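PDB 2QVO: uncharacterized protein AF_1382 from Archaeoglobus fulgidus DSM 4304, which is of unknown function but has a small helix-rich fold with a three-stranded antiparallel sheet, consistent with a winged-helix protein that may bind DNA. Local coordinates for residues L8-E12 against K13-I17. Numbering follows the deposited sequence.
Sequences LLFKE and KALEI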
loop_
_atom_site.group_PDB
_atom_site.type_symbol
_atom_site.label_atom_id
_atom_site.label_comp_id
_atom_site.label_asym_id
_atom_site.label_seq_id
_atom_site.Cartn_x
_atom_site.Cartn_y
_atom_site.Cartn_z
ATOM N N LEU A 8 -13.157 -10.459 7.509
ATOM C CA LEU A 8 -14.393 -10.936 6.898
ATOM C C LEU A 8 -14.455 -10.573 5.417
ATOM O O LEU A 8 -14.721 -11.425 4.569
ATOM C CB LEU A 8 -15.609 -10.366 7.631
ATOM C CG LEU A 8 -16.965 -10.973 7.269
ATOM C CD2 LEU A 8 -17.947 -10.820 8.421
ATOM N N LEU A 9 -14.210 -9.302 5.116
ATOM C CA LEU A 9 -14.362 -8.779 3.757
ATOM C C LEU A 9 -13.072 -8.586 2.979
ATOM O O LEU A 9 -13.078 -8.649 1.752
ATOM C CB LEU A 9 -15.121 -7.446 3.782
ATOM C CG LEU A 9 -16.624 -7.529 4.046
ATOM C CD1 LEU A 9 -17.164 -6.141 4.295
ATOM C CD2 LEU A 9 -17.346 -8.217 2.882
ATOM N N PHE A 10 -11.980 -8.326 3.694
ATOM C CA PHE A 10 -10.711 -7.968 3.053
ATOM C C PHE A 10 -9.619 -9.025 3.172
ATOM O O PHE A 10 -9.562 -9.785 4.137
ATOM C CB PHE A 10 -10.186 -6.655 3.642
ATOM C CG PHE A 10 -11.025 -5.463 3.309
ATOM C CD1 PHE A 10 -10.900 -4.836 2.080
ATOM C CD2 PHE A 10 -11.946 -4.970 4.228
ATOM C CE1 PHE A 10 -11.679 -3.721 1.771
ATOM C CE2 PHE A 10 -12.731 -3.859 3.924
ATOM C CZ PHE A 10 -12.600 -3.242 2.696
ATOM N N LYS A 11 -8.763 -9.056 2.160
ATOM C CA LYS A 11 -7.459 -9.697 2.247
ATOM C C LYS A 11 -6.571 -8.780 3.109
ATOM O O LYS A 11 -6.095 -7.742 2.639
ATOM C CB LYS A 11 -6.860 -9.872 0.852
ATOM C CG LYS A 11 -7.711 -10.687 -0.145
ATOM C CD LYS A 11 -7.591 -12.199 0.080
ATOM C CE LYS A 11 -8.693 -12.991 -0.651
ATOM N NZ LYS A 11 -8.616 -12.872 -2.140
ATOM N N GLU A 12 -6.373 -9.176 4.361
ATOM C CA GLU A 12 -5.757 -8.334 5.387
ATOM C C GLU A 12 -4.336 -7.876 5.049
ATOM O O GLU A 12 -3.989 -6.728 5.300
ATOM C CB GLU A 12 -5.784 -9.017 6.758
ATOM C CG GLU A 12 -5.207 -10.439 6.768
ATOM C CD GLU A 12 -4.543 -10.813 8.083
ATOM O OE1 GLU A 12 -4.393 -9.934 8.960
ATOM O OE2 GLU A 12 -4.153 -11.993 8.229
ATOM N N LYS A 13 -3.532 -8.764 4.467
ATOM C CA LYS A 13 -2.149 -8.415 4.124
ATOM C C LYS A 13 -2.083 -7.361 3.016
ATOM O O LYS A 13 -1.355 -6.377 3.143
ATOM C CB LYS A 13 -1.327 -9.667 3.780
ATOM C CG LYS A 13 -1.131 -10.636 4.965
ATOM C CD LYS A 13 -0.467 -9.957 6.174
ATOM C CE LYS A 13 -0.176 -10.943 7.313
ATOM N NZ LYS A 13 -1.398 -11.308 8.103
ATOM N N ALA A 14 -2.867 -7.543 1.954
ATOM C CA ALA A 14 -2.919 -6.572 0.854
ATOM C C ALA A 14 -3.503 -5.237 1.313
ATOM O O ALA A 14 -3.028 -4.162 0.904
ATOM C CB ALA A 14 -3.716 -7.129 -0.328
ATOM N N LEU A 15 -4.527 -5.309 2.163
ATOM C CA LEU A 15 -5.133 -4.111 2.759
ATOM C C LEU A 15 -4.120 -3.282 3.551
ATOM O O LEU A 15 -4.020 -2.064 3.347
ATOM C CB LEU A 15 -6.293 -4.488 3.690
ATOM C CG LEU A 15 -6.834 -3.287 4.473
ATOM C CD1 LEU A 15 -7.607 -2.389 3.546
ATOM C CD2 LEU A 15 -7.688 -3.728 5.657
ATOM N N GLU A 16 -3.403 -3.944 4.461
ATOM C CA GLU A 16 -2.412 -3.287 5.316
ATOM C C GLU A 16 -1.339 -2.592 4.476
ATOM O O GLU A 16 -0.897 -1.500 4.830
ATOM C CB GLU A 16 -1.728 -4.281 6.260
ATOM C CG GLU A 16 -2.549 -4.694 7.477
ATOM C CD GLU A 16 -1.929 -5.879 8.218
ATOM O OE1 GLU A 16 -0.683 -6.058 8.153
ATOM O OE2 GLU A 16 -2.689 -6.634 8.862
ATOM N N ILE A 17 -0.922 -3.225 3.385
ATOM C CA ILE A 17 0.068 -2.626 2.480
ATOM C C ILE A 17 -0.489 -1.351 1.829
ATOM O O ILE A 17 0.146 -0.279 1.843
ATOM C CB ILE A 17 0.593 -3.664 1.449
ATOM C CG1 ILE A 17 1.397 -4.737 2.195
ATOM C CG2 ILE A 17 1.477 -3.004 0.384
ATOM C CD1 ILE A 17 1.533 -6.056 1.458
#
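Lys13 meets Glu12, its neighbour in sequence, in the first turn of helix 12-26. Its NZ forms a salt bridge with Glu12 OE2 at 2.8 Å, although the hydrogen bond within it is weak. The two side chains run side by side. With chi1 at 52°, Glu12 CG is tucked over its own backbone near Lys13 N, which brings the carboxylate beside the lysine chain. That chain bends at chi2 and chi4 to bring the ammonium back to the carboxylate. Lys13 also touches Tyr46 of helix 44-56. Ala14 places its CB 3.9 Å from Lys11 O. Leu15 N donates to that same carbonyl, Lys11 O, over 2.9 Å in a nearly straight bond. Lys11 is the N-cap residue, so this bond closes the first turn. Leu15 CD2 lies 4.3 Å from Phe10 CB, and its CD1 approaches the Phe10 ring obliquely. Both side chains also touch Ile84 of helix 75-90, so the segment before the helix and its first turn share one apolar patch. Glu16 N donates a hydrogen bond to Glu12 O at 3.0 Å, tilted 28° from the carbonyl plane. The Glu16 chain lies alongside Glu12, with OE2 3.7 Å from Glu12 OE1 and the carboxylates almost perpendicular. Two acids this close should repel each other. The Lys13 ammonium probably offsets part of that cost, and Glu12, at the helix start, would also suit the positive end of the helix dipole.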